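Local coordinates for 3-oxoacyl-[acyl-carrier-protein] reductase (Sinorhizobium meliloti, PDB 3U9L) that probably reduces 3-oxoacyl groups carried on acyl carrier protein with NADPH, as a member of the short-chain dehydrogenase/reductase family, at residues 51-54 / 55-59; 206-209 / 210-213; 264-267 / 268-272; 274-277 / 278-282. One frame throughout, in Å; residues are numbered along the deposited sequence.

Contact 1 (51-54 / 55-59); sequences AGFA and RDNDV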
loop_
_atom_site.group_PDB
_atom_site.type_symbol
_atom_site.label_atom_id
_atom_site.label_comp_id
_atom_site.label_asym_id
_atom_site.label_seq_id
_atom_site.Cartn_x
_atom_site.Cartn_y
_atom_site.Cartn_z
ATOM N N ALA A 51 5.479 -17.108 -29.129
ATOM C CA ALA A 51 4.850 -18.002 -30.100
ATOM C C ALA A 51 5.881 -19.034 -30.639
ATOM O O ALA A 51 5.574 -20.210 -30.796
ATOM C CB ALA A 51 4.269 -17.181 -31.254
ATOM N N GLY A 52 7.108 -18.582 -30.896
ATOM C CA GLY A 52 8.154 -19.457 -31.384
ATOM C C GLY A 52 8.471 -20.542 -30.374
ATOM O O GLY A 52 8.625 -21.711 -30.736
ATOM N N PHE A 53 8.605 -20.156 -29.097
ATOM C CA PHE A 53 8.811 -21.126 -28.013
ATOM C C PHE A 53 7.684 -22.149 -27.951
ATOM O O PHE A 53 7.921 -23.337 -27.806
ATOM C CB PHE A 53 8.887 -20.422 -26.637
ATOM C CG PHE A 53 8.994 -21.390 -25.475
ATOM C CD1 PHE A 53 7.850 -21.931 -24.884
ATOM C CD2 PHE A 53 10.266 -21.749 -24.976
ATOM C CE1 PHE A 53 7.944 -22.809 -23.828
ATOM C CE2 PHE A 53 10.391 -22.635 -23.918
ATOM C CZ PHE A 53 9.226 -23.175 -23.342
ATOM N N ALA A 54 6.450 -21.693 -28.033
ATOM C CA ALA A 54 5.289 -22.586 -27.928
ATOM C C ALA A 54 5.284 -23.631 -29.032
ATOM O O ALA A 54 4.964 -24.797 -28.785
ATOM C CB ALA A 54 4.014 -21.798 -28.000
ATOM N N ARG A 55 5.600 -23.215 -30.266
ATOM C CA ARG A 55 5.556 -24.181 -31.392
ATOM C C ARG A 55 6.778 -25.086 -31.338
ATOM O O ARG A 55 6.707 -26.289 -31.639
ATOM C CB ARG A 55 5.549 -23.451 -32.723
ATOM C CG ARG A 55 4.216 -22.966 -33.181
ATOM C CD ARG A 55 4.477 -21.806 -34.112
ATOM N NE ARG A 55 3.350 -20.883 -34.269
ATOM C CZ ARG A 55 3.503 -19.564 -34.441
ATOM N NH1 ARG A 55 4.739 -19.030 -34.441
ATOM N NH2 ARG A 55 2.431 -18.786 -34.573
ATOM N N ASP A 56 7.913 -24.511 -30.948
ATOM C CA ASP A 56 9.102 -25.335 -30.896
ATOM C C ASP A 56 8.957 -26.436 -29.857
ATOM O O ASP A 56 9.488 -27.514 -30.040
ATOM C CB ASP A 56 10.371 -24.527 -30.634
ATOM C CG ASP A 56 11.636 -25.375 -30.833
ATOM O OD1 ASP A 56 11.949 -25.750 -32.019
ATOM O OD2 ASP A 56 12.263 -25.705 -29.793
ATOM N N ASN A 57 8.224 -26.180 -28.775
ATOM C CA ASN A 57 8.133 -27.164 -27.717
ATOM C C ASN A 57 6.835 -27.910 -27.765
ATOM O O ASN A 57 6.622 -28.832 -26.981
ATOM C CB ASN A 57 8.283 -26.507 -26.358
ATOM C CG ASN A 57 9.673 -26.041 -26.121
ATOM O OD1 ASN A 57 10.550 -26.841 -25.911
ATOM N ND2 ASN A 57 9.894 -24.745 -26.198
ATOM N N ASP A 58 5.968 -27.542 -28.693
ATOM C CA ASP A 58 4.660 -28.195 -28.792
ATOM C C ASP A 58 3.859 -28.119 -27.471
ATOM O O ASP A 58 3.338 -29.136 -26.970
ATOM C CB ASP A 58 4.789 -29.660 -29.254
ATOM C CG ASP A 58 3.451 -30.222 -29.793
ATOM O OD1 ASP A 58 2.533 -29.417 -30.104
ATOM O OD2 ASP A 58 3.321 -31.471 -29.912
ATOM N N VAL A 59 3.696 -26.902 -26.958
ATOM C CA VAL A 59 2.938 -26.674 -25.725
ATOM C C VAL A 59 1.757 -25.744 -25.981
ATOM O O VAL A 59 1.771 -24.924 -26.923
ATOM C CB VAL A 59 3.809 -26.062 -24.625
ATOM C CG1 VAL A 59 4.837 -27.051 -24.130
ATOM C CG2 VAL A 59 4.462 -24.745 -25.097
#
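A Schellman motif ends helix 44-57, where Val59 N bonds back to Ala54 O (3.1 Å) within the plane of that carbonyl, and Asp58, with its positive phi, turns the chain out of the helix; the bond from Asp58 N to Arg55 O is weak. Just before Asp58, the side chain of Asn57 folds back over Phe53, one turn earlier. Its ND2 lies over the centre of the Phe53 ring, 3.1 Å above the plane, with the amide turned 46° against the ring. The same ND2 donates to Phe53 O (2.9 Å, 145° at the hydrogen), and the backbone N of Asn57 reaches this oxygen too, from the opposite face of the carbonyl, so two donors of one residue hold it. The ring can lie over the amide because Phe53 CG stands anti to its own nitrogen (chi1 176°). An alanine in place of Phe53 is likely to uncover the Asn57 amide on the ring side and leave it freer to turn, though the bond to the backbone oxygen could persist. Val59 CG2 comes to 4.2 Å from Ala54 CB and makes a similar apolar contact with Phe53 CE1, tying the residue beyond the helix to its last turn. At the start of this turn Ala51 CB rests against one face of the Arg55 guanidinium, 3.7 Å from NH1. The motif lies at the surface of the beta-alpha-beta unit of strand 31-36, helix 44-57 and strand 61-65, where Phe53 packs on Glu23 and Val59 on Ala26 of helix 16-27.

Contact 2 (206-209 / 210-213); sequences PDDH and ARQA
Asp208 and Arg211 meet at the first turn of helix 209-217, and the aspartate can be followed outward from its backbone. Its CB lies 4.0 Å from Arg211 CB. CG, swung anti to the backbone nitrogen (chi1 -170°), carries the carboxylate over the start of the helix and packs at 3.4 Å on that same Arg211 CB. OD1 accepts from Arg211 N at 3.1 Å in a nearly straight bond (166° at the hydrogen), the donor standing well above the carboxylate plane. OD2 reaches Arg211 NE in a long salt bridge of 3.5 Å, the carboxylate and guanidinium planes 82° apart; its stronger partner is Arg127 of the second subunit. Arg211, bent at chi2 and chi3, has its own stronger partner in Glu104, which pairs with NH1. With an alanine in place of Asp208, Arg211 N would probably lose its cap, and Arg127 of the second subunit would probably be left without this carboxylate. The backbone of Asp208 opens the helical bonding as well, its O accepting from Gln212 N at 3.0 Å. The extended Gln212 side chain crosses Pro206 at about a right angle, its NE2 3.9 Å from CD of the proline ring, while Pro206 also packs on Ala105 and Phe106. A side chain accepting from the backbone N three residues on is characteristic of the helix N-cap, and Asp208 fills that position at the entrance to helix 209-217, with its second oxygen turned to the subunit interface.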
loop_
_atom_site.group_PDB
_atom_site.type_symbol
_atom_site.label_atom_id
_atom_site.label_comp_id
_atom_site.label_asym_id
_atom_site.label_seq_id
_atom_site.Cartn_x
_atom_site.Cartn_y
_atom_site.Cartn_z
ATOM N N PRO A 206 11.153 10.598 -11.974
ATOM C CA PRO A 206 10.284 11.728 -11.622
ATOM C C PRO A 206 10.010 12.682 -12.781
ATOM O O PRO A 206 10.916 12.947 -13.574
ATOM C CB PRO A 206 11.058 12.422 -10.510
ATOM C CG PRO A 206 11.905 11.278 -9.880
ATOM C CD PRO A 206 12.230 10.366 -10.987
ATOM N N ASP A 207 8.764 13.144 -12.899
ATOM C CA ASP A 207 8.413 14.195 -13.860
ATOM C C ASP A 207 8.904 15.578 -13.427
ATOM O O ASP A 207 8.976 16.459 -14.267
ATOM C CB ASP A 207 6.891 14.319 -14.024
ATOM C CG ASP A 207 6.293 13.235 -14.888
ATOM O OD1 ASP A 207 7.043 12.590 -15.649
ATOM O OD2 ASP A 207 5.051 13.021 -14.804
ATOM N N ASP A 208 9.169 15.784 -12.133
ATOM C CA ASP A 208 9.557 17.088 -11.611
ATOM C C ASP A 208 11.092 17.200 -11.607
ATOM O O ASP A 208 11.750 17.002 -10.589
ATOM C CB ASP A 208 8.994 17.340 -10.198
ATOM C CG ASP A 208 9.177 18.805 -9.718
ATOM O OD1 ASP A 208 9.994 19.550 -10.329
ATOM O OD2 ASP A 208 8.535 19.204 -8.711
ATOM N N HIS A 209 11.658 17.541 -12.762
ATOM C CA HIS A 209 13.097 17.515 -12.948
ATOM C C HIS A 209 13.798 18.502 -12.054
ATOM O O HIS A 209 14.851 18.207 -11.491
ATOM C CB HIS A 209 13.444 17.815 -14.424
ATOM C CG HIS A 209 12.886 16.813 -15.381
ATOM N ND1 HIS A 209 12.850 15.454 -15.105
ATOM C CD2 HIS A 209 12.311 16.959 -16.599
ATOM C CE1 HIS A 209 12.284 14.811 -16.109
ATOM N NE2 HIS A 209 11.951 15.701 -17.034
ATOM N N ALA A 210 13.225 19.686 -11.936
ATOM C CA ALA A 210 13.790 20.725 -11.091
ATOM C C ALA A 210 13.885 20.295 -9.624
ATOM O O ALA A 210 14.899 20.552 -8.975
ATOM C CB ALA A 210 12.944 21.989 -11.197
ATOM N N ARG A 211 12.807 19.685 -9.092
ATOM C CA ARG A 211 12.847 19.158 -7.723
ATOM C C ARG A 211 13.912 18.064 -7.571
ATOM O O ARG A 211 14.639 18.040 -6.601
ATOM C CB ARG A 211 11.479 18.618 -7.279
ATOM C CG ARG A 211 11.428 18.173 -5.816
ATOM C CD ARG A 211 10.968 19.311 -4.950
ATOM N NE ARG A 211 9.754 19.926 -5.518
ATOM C CZ ARG A 211 8.605 20.160 -4.881
ATOM N NH1 ARG A 211 8.417 19.845 -3.602
ATOM N NH2 ARG A 211 7.628 20.736 -5.565
ATOM N N GLN A 212 13.994 17.163 -8.545
ATOM C CA GLN A 212 15.018 16.143 -8.526
ATOM C C GLN A 212 16.413 16.793 -8.563
ATOM O O GLN A 212 17.324 16.402 -7.794
ATOM C CB GLN A 212 14.834 15.224 -9.729
ATOM C CG GLN A 212 15.909 14.160 -9.840
ATOM C CD GLN A 212 15.476 12.990 -10.715
ATOM O OE1 GLN A 212 14.836 13.171 -11.742
ATOM N NE2 GLN A 212 15.789 11.776 -10.274
ATOM N N ALA A 213 16.569 17.830 -9.399
ATOM C CA ALA A 213 17.877 18.516 -9.450
ATOM C C ALA A 213 18.235 19.141 -8.100
ATOM O O ALA A 213 19.408 19.120 -7.714
ATOM C CB ALA A 213 17.958 19.524 -10.595
#

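Contact 3 (264-267 / 268-272); sequences HVDP and AEDGA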
loop_
_atom_site.group_PDB
_atom_site.type_symbol
_atom_site.label_atom_id
_atom_site.label_comp_id
_atom_site.label_asym_id
_atom_site.label_seq_id
_atom_site.Cartn_x
_atom_site.Cartn_y
_atom_site.Cartn_z
ATOM N N HIS A 264 8.469 -17.644 -0.803
ATOM C CA HIS A 264 9.549 -16.656 -0.817
ATOM C C HIS A 264 10.631 -17.125 -1.793
ATOM O O HIS A 264 11.120 -18.249 -1.686
ATOM C CB HIS A 264 10.071 -16.408 0.612
ATOM C CG HIS A 264 9.005 -15.874 1.527
ATOM N ND1 HIS A 264 8.634 -14.544 1.541
ATOM C CD2 HIS A 264 8.175 -16.495 2.405
ATOM C CE1 HIS A 264 7.626 -14.377 2.387
ATOM N NE2 HIS A 264 7.317 -15.539 2.917
ATOM N N VAL A 265 10.975 -16.284 -2.760
ATOM C CA VAL A 265 12.064 -16.584 -3.689
ATOM C C VAL A 265 13.013 -15.398 -3.737
ATOM O O VAL A 265 12.855 -14.507 -4.561
ATOM C CB VAL A 265 11.522 -16.852 -5.083
ATOM C CG1 VAL A 265 12.657 -17.290 -6.055
ATOM C CG2 VAL A 265 10.391 -17.938 -5.052
ATOM N N ASP A 266 13.960 -15.355 -2.814
ATOM C CA ASP A 266 14.723 -14.122 -2.563
ATOM C C ASP A 266 16.207 -14.464 -2.294
ATOM O O ASP A 266 16.627 -14.589 -1.156
ATOM C CB ASP A 266 14.123 -13.302 -1.394
ATOM C CG ASP A 266 15.029 -12.109 -0.972
ATOM O OD1 ASP A 266 15.892 -11.640 -1.793
ATOM O OD2 ASP A 266 14.891 -11.637 0.175
ATOM N N PRO A 267 16.978 -14.665 -3.358
ATOM C CA PRO A 267 18.425 -14.940 -3.216
ATOM C C PRO A 267 19.224 -13.884 -2.418
ATOM O O PRO A 267 20.217 -14.231 -1.758
ATOM C CB PRO A 267 18.944 -14.919 -4.658
ATOM C CG PRO A 267 17.732 -15.027 -5.553
ATOM C CD PRO A 267 16.534 -14.537 -4.758
ATOM N N ALA A 268 18.846 -12.617 -2.489
ATOM C CA ALA A 268 19.538 -11.611 -1.715
ATOM C C ALA A 268 19.191 -11.707 -0.229
ATOM O O ALA A 268 19.832 -11.035 0.559
ATOM C CB ALA A 268 19.218 -10.253 -2.214
ATOM N N GLU A 269 18.153 -12.488 0.137
ATOM C CA GLU A 269 17.779 -12.672 1.547
ATOM C C GLU A 269 17.583 -11.333 2.285
ATOM O O GLU A 269 18.220 -11.079 3.290
ATOM C CB GLU A 269 18.818 -13.541 2.261
ATOM C CG GLU A 269 19.007 -14.970 1.639
ATOM C CD GLU A 269 17.780 -15.878 1.892
ATOM O OE1 GLU A 269 16.890 -15.484 2.698
ATOM O OE2 GLU A 269 17.672 -16.979 1.278
ATOM N N ASP A 270 16.694 -10.489 1.762
ATOM C CA ASP A 270 16.396 -9.227 2.403
ATOM C C ASP A 270 15.450 -9.343 3.657
ATOM O O ASP A 270 15.152 -8.319 4.265
ATOM C CB ASP A 270 15.816 -8.198 1.413
ATOM C CG ASP A 270 14.416 -8.574 0.886
ATOM O OD1 ASP A 270 13.594 -9.241 1.632
ATOM O OD2 ASP A 270 14.160 -8.228 -0.313
ATOM N N GLY A 271 15.005 -10.546 4.007
ATOM C CA GLY A 271 14.263 -10.764 5.255
ATOM C C GLY A 271 12.740 -10.827 5.138
ATOM O O GLY A 271 12.036 -11.030 6.118
ATOM N N ALA A 272 12.201 -10.641 3.939
ATOM C CA ALA A 272 10.743 -10.668 3.774
ATOM C C ALA A 272 10.187 -12.035 4.202
ATOM O O ALA A 272 9.033 -12.116 4.575
ATOM C CB ALA A 272 10.311 -10.339 2.365
HETATM O O HOH W 1 15.810 -8.895 -2.271
HETATM O O HOH W 2 17.021 -11.563 -3.964
HETATM O O HOH W 3 16.801 -17.739 -1.013
#
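With CG anti to its backbone nitrogen (chi1 171°), Asp266 turns its carboxylate back over the chain that follows, while Asp270, at chi1 67°, holds CG between its own N and carbonyl carbon and brings OD1 round to the next turn. These two aspartates brace the type I beta turn of Asp266 to Glu269, which leads out of edge strand 262-265, and the Asx turn after it. The beta turn is closed by Glu269 N, which donates to Asp266 O at 2.9 Å from above the carbonyl plane. Asp266 OD2 accepts from Asp270 N at 2.7 Å, on the syn side of the carboxylate. In the Asx turn Asp270 OD1 takes Ala272 N at 3.0 Å, nearly along its C-O axis, as helix 272-289 begins behind the N-cap Gly271. The two side chains cross at about a right angle, their carboxylate planes 46° apart, with OD2 of Asp266 only 3.1 Å from OD1 of Asp270, a crowding of like charges probably eased by the N-H groups that each oxygen accepts. Asp270 OD2 is bonded to Ser147, and a water lies within hydrogen-bonding distance of it and of Asp266 OD1. Across the subunit interface Arg289 of the second subunit bonds to Ala268 O. A further water spans the turn, donating to Glu269 OE2 at 2.6 Å and more weakly to Asp266 O. Beside the loop, the His264 ring approaches the first helical residue obliquely, its CE1 3.4 Å from Ala272 O.

Contact 4 (274-277 / 278-282); sequences VGFS and VLDRL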
loop_
_atom_site.group_PDB
_atom_site.type_symbol
_atom_site.label_atom_id
_atom_site.label_comp_id
_atom_site.label_asym_id
_atom_site.label_seq_id
_atom_site.Cartn_x
_atom_site.Cartn_y
_atom_site.Cartn_z
ATOM N N VAL A 274 11.034 -13.604 6.855
ATOM C CA VAL A 274 10.886 -13.461 8.279
ATOM C C VAL A 274 9.763 -12.460 8.542
ATOM O O VAL A 274 8.847 -12.732 9.325
ATOM C CB VAL A 274 12.204 -12.883 8.919
ATOM C CG1 VAL A 274 12.001 -12.686 10.394
ATOM C CG2 VAL A 274 13.348 -13.820 8.736
ATOM N N GLY A 275 9.827 -11.276 7.920
ATOM C CA GLY A 275 8.758 -10.301 8.106
ATOM C C GLY A 275 7.360 -10.914 7.819
ATOM O O GLY A 275 6.430 -10.828 8.622
ATOM N N PHE A 276 7.187 -11.522 6.652
ATOM C CA PHE A 276 5.875 -12.027 6.312
ATOM C C PHE A 276 5.442 -13.195 7.180
ATOM O O PHE A 276 4.275 -13.385 7.405
ATOM C CB PHE A 276 5.758 -12.427 4.833
ATOM C CG PHE A 276 5.375 -11.266 3.909
ATOM C CD1 PHE A 276 4.220 -10.535 4.119
ATOM C CD2 PHE A 276 6.179 -10.913 2.833
ATOM C CE1 PHE A 276 3.889 -9.467 3.271
ATOM C CE2 PHE A 276 5.850 -9.838 1.970
ATOM C CZ PHE A 276 4.692 -9.137 2.187
ATOM N N SER A 277 6.368 -14.008 7.633
ATOM C CA SER A 277 5.931 -15.132 8.395
ATOM C C SER A 277 5.433 -14.656 9.786
ATOM O O SER A 277 4.476 -15.215 10.341
ATOM C CB SER A 277 7.056 -16.175 8.463
ATOM O OG SER A 277 7.886 -15.760 9.536
ATOM N N VAL A 278 6.039 -13.608 10.336
ATOM C CA VAL A 278 5.458 -12.915 11.494
ATOM C C VAL A 278 4.113 -12.254 11.160
ATOM O O VAL A 278 3.102 -12.491 11.867
ATOM C CB VAL A 278 6.430 -11.850 12.123
ATOM C CG1 VAL A 278 5.692 -11.021 13.183
ATOM C CG2 VAL A 278 7.669 -12.553 12.719
ATOM N N LEU A 279 4.043 -11.442 10.096
ATOM C CA LEU A 279 2.716 -10.851 9.762
ATOM C C LEU A 279 1.623 -11.900 9.520
ATOM O O LEU A 279 0.483 -11.710 9.966
ATOM C CB LEU A 279 2.715 -9.928 8.541
ATOM C CG LEU A 279 3.695 -8.755 8.642
ATOM C CD1 LEU A 279 3.592 -7.828 7.416
ATOM C CD2 LEU A 279 3.576 -7.950 9.938
ATOM N N ASP A 280 1.936 -12.945 8.748
ATOM C CA ASP A 280 0.979 -14.005 8.478
ATOM C C ASP A 280 0.463 -14.630 9.809
ATOM O O ASP A 280 -0.701 -14.997 9.914
ATOM C CB ASP A 280 1.614 -15.125 7.650
ATOM C CG ASP A 280 1.920 -14.691 6.193
ATOM O OD1 ASP A 280 1.468 -13.584 5.762
ATOM O OD2 ASP A 280 2.602 -15.474 5.472
ATOM N N ARG A 281 1.371 -14.823 10.759
ATOM C CA ARG A 281 1.055 -15.468 12.041
ATOM C C ARG A 281 0.117 -14.553 12.858
ATOM O O ARG A 281 -0.884 -14.998 13.422
ATOM C CB ARG A 281 2.343 -15.682 12.839
ATOM C CG ARG A 281 2.171 -16.403 14.129
ATOM C CD ARG A 281 2.049 -17.895 13.816
ATOM N NE ARG A 281 1.717 -18.696 14.998
ATOM C CZ ARG A 281 1.753 -20.018 15.051
ATOM N NH1 ARG A 281 2.164 -20.737 13.992
ATOM N NH2 ARG A 281 1.444 -20.612 16.205
ATOM N N LEU A 282 0.450 -13.283 12.942
ATOM C CA LEU A 282 -0.403 -12.282 13.622
ATOM C C LEU A 282 -1.807 -12.158 13.001
ATOM O O LEU A 282 -2.779 -11.977 13.688
ATOM C CB LEU A 282 0.250 -10.869 13.612
ATOM C CG LEU A 282 1.601 -10.729 14.342
ATOM C CD1 LEU A 282 2.360 -9.378 13.922
ATOM C CD2 LEU A 282 1.405 -10.895 15.809
#
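Phe276 and Leu279 lean against each other along the buried side of helix 272-289, with CD1 of the leucine meeting CD1 of the ring obliquely at 4.3 Å. Asp280 stands on the other flank of Phe276: its CG, anti to the carbonyl carbon (chi1 -70°), folds back along the helix until it lies 3.0 Å from Phe276 O. Both carboxylate oxygens are 3.3 Å from that oxygen, acceptor facing acceptor, while Asp280 N bonds to it at 2.7 Å. The carboxylate is held there by Arg262, which forms a salt bridge with OD1 and also a cation-pi contact with the Phe276 ring, so one arginine serves both side chains. On the outer side Ser277 OG turns inward to Val274 O (3.2 Å), the oxygen that also takes Val278 N at 3.1 Å; both donors come from the same face of its plane. Val278 CG2 packs beside this carbonyl at 3.6 Å from Val274 O, and Leu279 CG lies 3.4 Å from Gly275 O. The helix thus shows two characters: Phe276 and Asp280 turn to the protein's own body, Val278 and Leu279 to its partner. Phe276 packs on Ser149 and Ala150, and Asp280 on Phe261 and on Arg262 at the start of edge strand 262-265, whereas Val278 meets Gly275 and Leu279 meets Ala150 of the second subunit, so that the helix joins the last strand to the dimer interface.

In the fold
The four contacts follow one another along the chain, each closing before the next opens. Contact 1 belongs to the beta-alpha-beta unit that ends at strand 61-65, one edge of the seven-stranded parallel sheet; contacts 3 and 4 lie by the other edge, strand 262-265. Accordingly the centres of contacts 1 and 4 are 40 Å apart, on opposite sides of the chain's centre. Contacts 3 and 4 are neighbours, 14 Å between centres, and touch where His264 CE1 lies 3.6 Å from Phe276 CB. Contact 2 stands apart at helix 209-217, its centre 32 Å from that of contact 3. Contacts 2, 3 and 4 all touch the second subunit, so these later parts of the Rossmann-type fold contribute to the dimer interface.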